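Local coordinates for AB hydrolase-1 domain-containing protein (Thermoplasma acidophilum DSM 1728, PDB 3BDI) that is of unknown function but is probably a hydrolase, a member of the ABHD14 family of the alpha/beta-hydrolase superfamily, at residues Phe38-Tyr52 and Pro187-Val201. Sequence-based numbering, arbitrary orientation.
Sequences FTSMDWDKADLFNNY and PVYIEKPEEFVRITV. Unlike the reference sequence in segment 187-201: Glu-191 (reference Lys).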
loop_
_atom_site.group_PDB
_atom_site.type_symbol
_atom_site.label_atom_id
_atom_site.label_comp_id
_atom_site.label_asym_id
_atom_site.label_seq_id
_atom_site.Cartn_x
_atom_site.Cartn_y
_atom_site.Cartn_z
ATOM N N PHE A 38 -12.096 4.149 -0.396
ATOM C CA PHE A 38 -12.081 3.374 0.859
ATOM C C PHE A 38 -11.171 4.062 1.869
ATOM O O PHE A 38 -10.622 5.148 1.609
ATOM C CB PHE A 38 -11.631 1.946 0.576
ATOM C CG PHE A 38 -12.519 1.261 -0.457
ATOM C CD1 PHE A 38 -13.825 0.924 -0.106
ATOM C CD2 PHE A 38 -12.090 1.040 -1.766
ATOM C CE1 PHE A 38 -14.692 0.375 -1.035
ATOM C CE2 PHE A 38 -12.971 0.473 -2.697
ATOM C CZ PHE A 38 -14.259 0.160 -2.326
ATOM N N THR A 39 -11.110 3.493 3.071
ATOM C CA THR A 39 -10.250 4.033 4.110
ATOM C C THR A 39 -9.512 2.918 4.805
ATOM O O THR A 39 -9.658 1.731 4.456
ATOM C CB THR A 39 -11.050 4.875 5.162
ATOM O OG1 THR A 39 -11.790 4.047 6.081
ATOM C CG2 THR A 39 -11.977 5.874 4.506
ATOM N N SER A 40 -8.762 3.256 5.869
ATOM C CA SER A 40 -8.083 2.251 6.672
ATOM C C SER A 40 -9.045 1.301 7.373
ATOM O O SER A 40 -8.620 0.192 7.769
ATOM C CB SER A 40 -7.180 2.910 7.697
ATOM O OG SER A 40 -7.946 3.638 8.623
HETATM N N MSE A 41 -10.323 1.678 7.516
HETATM C CA MSE A 41 -11.330 0.764 8.085
HETATM C C MSE A 41 -11.597 -0.432 7.179
HETATM O O MSE A 41 -11.939 -1.519 7.667
HETATM C CB MSE A 41 -12.635 1.490 8.390
HETATM C CG MSE A 41 -12.500 2.649 9.338
HETATM SE SE MSE A 41 -11.930 2.120 11.122
HETATM C CE MSE A 41 -13.450 1.042 11.551
ATOM N N ASP A 42 -11.412 -0.260 5.876
ATOM C CA ASP A 42 -11.856 -1.280 4.943
ATOM C C ASP A 42 -10.954 -2.499 4.876
ATOM O O ASP A 42 -11.348 -3.531 4.326
ATOM C CB ASP A 42 -12.091 -0.648 3.589
ATOM C CG ASP A 42 -13.268 0.252 3.622
ATOM O OD1 ASP A 42 -14.408 -0.268 3.702
ATOM O OD2 ASP A 42 -13.132 1.483 3.601
ATOM N N TRP A 43 -9.754 -2.439 5.449
ATOM C CA TRP A 43 -8.877 -3.563 5.566
ATOM C C TRP A 43 -9.463 -4.596 6.571
ATOM O O TRP A 43 -8.921 -5.711 6.644
ATOM C CB TRP A 43 -7.476 -3.114 6.051
ATOM C CG TRP A 43 -6.809 -2.023 5.255
ATOM C CD1 TRP A 43 -6.333 -0.861 5.777
ATOM C CD2 TRP A 43 -6.518 -1.979 3.829
ATOM N NE1 TRP A 43 -5.774 -0.091 4.778
ATOM C CE2 TRP A 43 -5.882 -0.739 3.577
ATOM C CE3 TRP A 43 -6.811 -2.814 2.739
ATOM C CZ2 TRP A 43 -5.434 -0.377 2.321
ATOM C CZ3 TRP A 43 -6.359 -2.440 1.479
ATOM C CH2 TRP A 43 -5.684 -1.204 1.285
ATOM N N ASP A 44 -10.493 -4.235 7.321
ATOM C CA ASP A 44 -11.181 -5.194 8.215
ATOM C C ASP A 44 -11.723 -6.359 7.389
ATOM O O ASP A 44 -11.820 -7.482 7.894
ATOM C CB ASP A 44 -12.413 -4.552 8.914
ATOM C CG ASP A 44 -12.096 -3.665 10.101
ATOM O OD1 ASP A 44 -10.938 -3.675 10.536
ATOM O OD2 ASP A 44 -13.090 -3.026 10.571
ATOM N N LYS A 45 -12.153 -6.122 6.150
ATOM C CA LYS A 45 -12.883 -7.167 5.433
ATOM C C LYS A 45 -12.003 -8.398 5.220
ATOM O O LYS A 45 -12.516 -9.521 5.254
ATOM C CB LYS A 45 -13.363 -6.610 4.080
ATOM C CG LYS A 45 -14.108 -7.560 3.203
ATOM C CD LYS A 45 -15.457 -7.982 3.779
ATOM C CE LYS A 45 -16.067 -9.111 2.979
ATOM N NZ LYS A 45 -16.420 -8.609 1.586
ATOM N N ALA A 46 -10.705 -8.189 4.965
ATOM C CA ALA A 46 -9.758 -9.268 4.816
ATOM C C ALA A 46 -8.922 -9.533 6.042
ATOM O O ALA A 46 -7.961 -10.328 5.999
ATOM C CB ALA A 46 -8.859 -8.968 3.590
ATOM N N ASP A 47 -9.285 -8.908 7.164
ATOM C CA ASP A 47 -8.615 -9.148 8.443
ATOM C C ASP A 47 -7.099 -8.998 8.283
ATOM O O ASP A 47 -6.324 -9.808 8.792
ATOM C CB ASP A 47 -9.025 -10.552 8.957
ATOM C CG ASP A 47 -8.703 -10.808 10.445
ATOM O OD1 ASP A 47 -8.539 -9.872 11.200
ATOM O OD2 ASP A 47 -8.613 -12.004 10.810
ATOM N N LEU A 48 -6.637 -7.941 7.592
ATOM C CA LEU A 48 -5.213 -7.828 7.237
ATOM C C LEU A 48 -4.291 -7.598 8.395
ATOM O O LEU A 48 -3.153 -8.036 8.362
ATOM C CB LEU A 48 -5.009 -6.792 6.150
ATOM C CG LEU A 48 -5.695 -7.014 4.805
ATOM C CD1 LEU A 48 -5.272 -5.943 3.787
ATOM C CD2 LEU A 48 -5.350 -8.395 4.268
ATOM N N PHE A 49 -4.775 -6.959 9.462
ATOM C CA PHE A 49 -3.891 -6.704 10.589
ATOM C C PHE A 49 -3.499 -8.029 11.234
ATOM O O PHE A 49 -2.310 -8.307 11.391
ATOM C CB PHE A 49 -4.459 -5.701 11.619
ATOM C CG PHE A 49 -4.782 -4.366 11.014
ATOM C CD1 PHE A 49 -6.037 -4.149 10.428
ATOM C CD2 PHE A 49 -3.856 -3.355 11.016
ATOM C CE1 PHE A 49 -6.380 -2.945 9.852
ATOM C CE2 PHE A 49 -4.186 -2.121 10.384
ATOM C CZ PHE A 49 -5.452 -1.957 9.787
ATOM N N ASN A 50 -4.491 -8.840 11.559
ATOM C CA ASN A 50 -4.211 -10.146 12.162
ATOM C C ASN A 50 -3.438 -11.022 11.189
ATOM O O ASN A 50 -2.485 -11.693 11.602
ATOM C CB ASN A 50 -5.455 -10.847 12.675
ATOM C CG ASN A 50 -6.001 -10.224 13.901
ATOM O OD1 ASN A 50 -5.283 -10.090 14.907
ATOM N ND2 ASN A 50 -7.283 -9.836 13.862
ATOM N N ASN A 51 -3.820 -11.075 9.933
ATOM C CA ASN A 51 -3.125 -11.964 8.994
ATOM C C ASN A 51 -1.657 -11.614 8.735
ATOM O O ASN A 51 -0.804 -12.514 8.557
ATOM C CB ASN A 51 -3.891 -12.071 7.672
ATOM C CG ASN A 51 -5.072 -13.008 7.776
ATOM O OD1 ASN A 51 -4.887 -14.198 8.053
ATOM N ND2 ASN A 51 -6.239 -12.537 7.417
ATOM N N TYR A 52 -1.325 -10.330 8.680
ATOM C CA TYR A 52 0.079 -9.938 8.505
ATOM C C TYR A 52 0.860 -9.955 9.778
ATOM O O TYR A 52 2.064 -10.256 9.755
ATOM C CB TYR A 52 0.209 -8.609 7.792
ATOM C CG TYR A 52 -0.396 -8.549 6.408
ATOM C CD1 TYR A 52 -0.596 -9.704 5.621
ATOM C CD2 TYR A 52 -0.804 -7.330 5.836
ATOM C CE1 TYR A 52 -1.172 -9.630 4.388
ATOM C CE2 TYR A 52 -1.352 -7.261 4.573
ATOM C CZ TYR A 52 -1.562 -8.422 3.839
ATOM O OH TYR A 52 -2.139 -8.279 2.615
ATOM N N PRO A 187 -11.390 -3.660 -6.336
ATOM C CA PRO A 187 -11.023 -3.830 -4.875
ATOM C C PRO A 187 -10.965 -5.304 -4.367
ATOM O O PRO A 187 -11.874 -5.869 -3.725
ATOM C CB PRO A 187 -12.134 -3.094 -4.146
ATOM C CG PRO A 187 -13.214 -3.160 -4.989
ATOM C CD PRO A 187 -12.787 -3.244 -6.421
ATOM N N VAL A 188 -9.861 -5.910 -4.713
ATOM C CA VAL A 188 -9.742 -7.321 -4.576
ATOM C C VAL A 188 -9.834 -7.780 -3.129
ATOM O O VAL A 188 -10.366 -8.859 -2.819
ATOM C CB VAL A 188 -8.396 -7.833 -5.224
ATOM C CG1 VAL A 188 -8.319 -9.346 -5.169
ATOM C CG2 VAL A 188 -8.254 -7.336 -6.695
ATOM N N TYR A 189 -9.255 -6.961 -2.251
ATOM C CA TYR A 189 -9.211 -7.191 -0.805
ATOM C C TYR A 189 -10.598 -7.054 -0.142
ATOM O O TYR A 189 -10.753 -7.365 1.024
ATOM C CB TYR A 189 -8.168 -6.231 -0.139
ATOM C CG TYR A 189 -8.394 -4.832 -0.614
ATOM C CD1 TYR A 189 -9.281 -3.982 0.024
ATOM C CD2 TYR A 189 -7.812 -4.386 -1.785
ATOM C CE1 TYR A 189 -9.565 -2.729 -0.485
ATOM C CE2 TYR A 189 -8.099 -3.155 -2.304
ATOM C CZ TYR A 189 -8.970 -2.309 -1.669
ATOM O OH TYR A 189 -9.358 -1.071 -2.141
ATOM N N ILE A 190 -11.594 -6.589 -0.895
ATOM C CA ILE A 190 -12.990 -6.562 -0.438
ATOM C C ILE A 190 -13.790 -7.682 -1.089
ATOM O O ILE A 190 -14.581 -8.366 -0.436
ATOM C CB ILE A 190 -13.650 -5.211 -0.730
ATOM C CG1 ILE A 190 -13.043 -4.142 0.208
ATOM C CG2 ILE A 190 -15.161 -5.263 -0.488
ATOM C CD1 ILE A 190 -13.459 -2.677 -0.117
ATOM N N GLU A 191 -13.612 -7.898 -2.395
ATOM C CA GLU A 191 -14.473 -8.825 -3.089
ATOM C C GLU A 191 -14.012 -10.275 -3.001
ATOM O O GLU A 191 -14.832 -11.172 -3.040
ATOM C CB GLU A 191 -14.569 -8.443 -4.569
ATOM C CG GLU A 191 -15.203 -7.096 -4.782
ATOM C CD GLU A 191 -15.329 -6.673 -6.237
ATOM O OE1 GLU A 191 -15.429 -7.568 -7.111
ATOM O OE2 GLU A 191 -15.409 -5.444 -6.484
ATOM N N LYS A 192 -12.707 -10.528 -2.916
ATOM C CA LYS A 192 -12.131 -11.880 -2.773
ATOM C C LYS A 192 -11.101 -11.851 -1.635
ATOM O O LYS A 192 -9.907 -12.082 -1.834
ATOM C CB LYS A 192 -11.518 -12.374 -4.093
ATOM C CG LYS A 192 -12.559 -12.741 -5.135
ATOM C CD LYS A 192 -13.236 -14.066 -4.782
ATOM C CE LYS A 192 -14.347 -14.411 -5.721
ATOM N NZ LYS A 192 -15.226 -15.521 -5.119
ATOM N N PRO A 193 -11.561 -11.554 -0.413
ATOM C CA PRO A 193 -10.624 -11.355 0.655
ATOM C C PRO A 193 -9.777 -12.561 1.013
ATOM O O PRO A 193 -8.592 -12.414 1.350
ATOM C CB PRO A 193 -11.517 -10.938 1.833
ATOM C CG PRO A 193 -12.861 -11.402 1.496
ATOM C CD PRO A 193 -12.956 -11.340 0.016
ATOM N N GLU A 194 -10.354 -13.758 0.959
ATOM C CA GLU A 194 -9.600 -14.962 1.315
ATOM C C GLU A 194 -8.434 -15.181 0.369
ATOM O O GLU A 194 -7.302 -15.410 0.800
ATOM C CB GLU A 194 -10.524 -16.188 1.383
ATOM C CG GLU A 194 -11.436 -16.205 2.608
ATOM N N GLU A 195 -8.695 -15.074 -0.922
ATOM C CA GLU A 195 -7.663 -15.261 -1.926
ATOM C C GLU A 195 -6.638 -14.124 -1.877
ATOM O O GLU A 195 -5.453 -14.361 -1.971
ATOM C CB GLU A 195 -8.273 -15.416 -3.316
ATOM C CG GLU A 195 -7.320 -15.834 -4.402
ATOM C CD GLU A 195 -6.635 -17.201 -4.199
ATOM O OE1 GLU A 195 -6.899 -17.957 -3.218
ATOM O OE2 GLU A 195 -5.783 -17.477 -5.063
ATOM N N PHE A 196 -7.094 -12.905 -1.626
ATOM C CA PHE A 196 -6.193 -11.799 -1.396
ATOM C C PHE A 196 -5.203 -12.097 -0.274
ATOM O O PHE A 196 -3.989 -11.821 -0.426
ATOM C CB PHE A 196 -6.966 -10.506 -1.133
ATOM C CG PHE A 196 -6.077 -9.301 -1.088
ATOM C CD1 PHE A 196 -5.750 -8.639 -2.240
ATOM C CD2 PHE A 196 -5.527 -8.869 0.105
ATOM C CE1 PHE A 196 -4.878 -7.544 -2.213
ATOM C CE2 PHE A 196 -4.673 -7.751 0.153
ATOM C CZ PHE A 196 -4.336 -7.114 -1.021
ATOM N N VAL A 197 -5.692 -12.600 0.862
ATOM C CA VAL A 197 -4.848 -12.960 1.965
ATOM C C VAL A 197 -3.911 -14.093 1.591
ATOM O O VAL A 197 -2.704 -14.027 1.892
ATOM C CB VAL A 197 -5.670 -13.309 3.185
ATOM C CG1 VAL A 197 -4.847 -14.007 4.252
ATOM C CG2 VAL A 197 -6.308 -12.026 3.738
ATOM N N ARG A 198 -4.403 -15.117 0.916
ATOM C CA ARG A 198 -3.538 -16.272 0.611
ATOM C C ARG A 198 -2.348 -15.822 -0.223
ATOM O O ARG A 198 -1.198 -16.185 0.045
ATOM C CB ARG A 198 -4.341 -17.324 -0.144
ATOM C CG ARG A 198 -3.594 -18.644 -0.310
ATOM C CD ARG A 198 -4.369 -19.677 -1.113
ATOM N NE ARG A 198 -4.488 -19.313 -2.525
ATOM C CZ ARG A 198 -3.495 -19.352 -3.416
ATOM N NH1 ARG A 198 -2.279 -19.761 -3.073
ATOM N NH2 ARG A 198 -3.721 -18.989 -4.671
ATOM N N ILE A 199 -2.615 -15.015 -1.244
ATOM C CA ILE A 199 -1.586 -14.576 -2.179
ATOM C C ILE A 199 -0.617 -13.595 -1.497
ATOM O O ILE A 199 0.618 -13.698 -1.644
ATOM C CB ILE A 199 -2.203 -13.923 -3.434
ATOM C CG1 ILE A 199 -2.930 -14.967 -4.282
ATOM C CG2 ILE A 199 -1.132 -13.148 -4.259
ATOM C CD1 ILE A 199 -3.965 -14.277 -5.179
ATOM N N THR A 200 -1.131 -12.605 -0.746
ATOM C CA THR A 200 -0.261 -11.615 -0.141
ATOM C C THR A 200 0.566 -12.198 0.999
ATOM O O THR A 200 1.732 -11.886 1.134
ATOM C CB THR A 200 -0.983 -10.337 0.302
ATOM O OG1 THR A 200 -2.022 -10.667 1.254
ATOM C CG2 THR A 200 -1.510 -9.532 -0.935
ATOM N N VAL A 201 -0.008 -13.088 1.800
ATOM C CA VAL A 201 0.749 -13.769 2.831
ATOM C C VAL A 201 1.867 -14.621 2.212
ATOM O O VAL A 201 2.991 -14.651 2.719
ATOM C CB VAL A 201 -0.171 -14.600 3.756
ATOM C CG1 VAL A 201 0.633 -15.594 4.627
ATOM C CG2 VAL A 201 -1.009 -13.667 4.638
HETATM O O HOH W 1 -9.893 -5.784 3.273
#
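Tyr-189 has its ring between its own backbone N and carbonyl carbon (chi1 49°), which sets one ring face against Trp-43. Trp-43 CZ3 stands over the centre of that face, 3.8 Å from Tyr-189 CG, an edge-to-face pair with planes at 55°. Ile-190 CD1 lies over a face of the Phe-38 ring in a CH-pi contact, 3.4 Å from Phe-38 CE1. Lys-45, bent at chi2 and chi4, curls its NZ onto Ile-190 O at 2.7 Å. One water ties Asp-42 O and Ala-46 N to Tyr-189 O. Further along, Ala-46 CB meets Pro-193 CB at 3.7 Å. Val-197 CG2 meets Ala-46 O and Leu-48 CD2, while CG1 lies against the Asn-51 amide. Tyr-52 OH donates to Thr-200 OG1 (2.8 Å), which in turn donates to Phe-196 O. A phenylalanine at Tyr-52 would probably leave Thr-200 OG1 without its donor across the contact. The contact joins helix 48-53 and the loop before it to helices 188-191 and 193-205, beside strand 102-107 of the alpha/beta-hydrolase sheet. Pro-187 directly follows His-186, the histidine of a likely Ser-His-Asp triad. Two buried hydroxyls, paired and anchored to a helix carbonyl, thus sit within a mainly apolar contact, with the lysine bond at its exposed side.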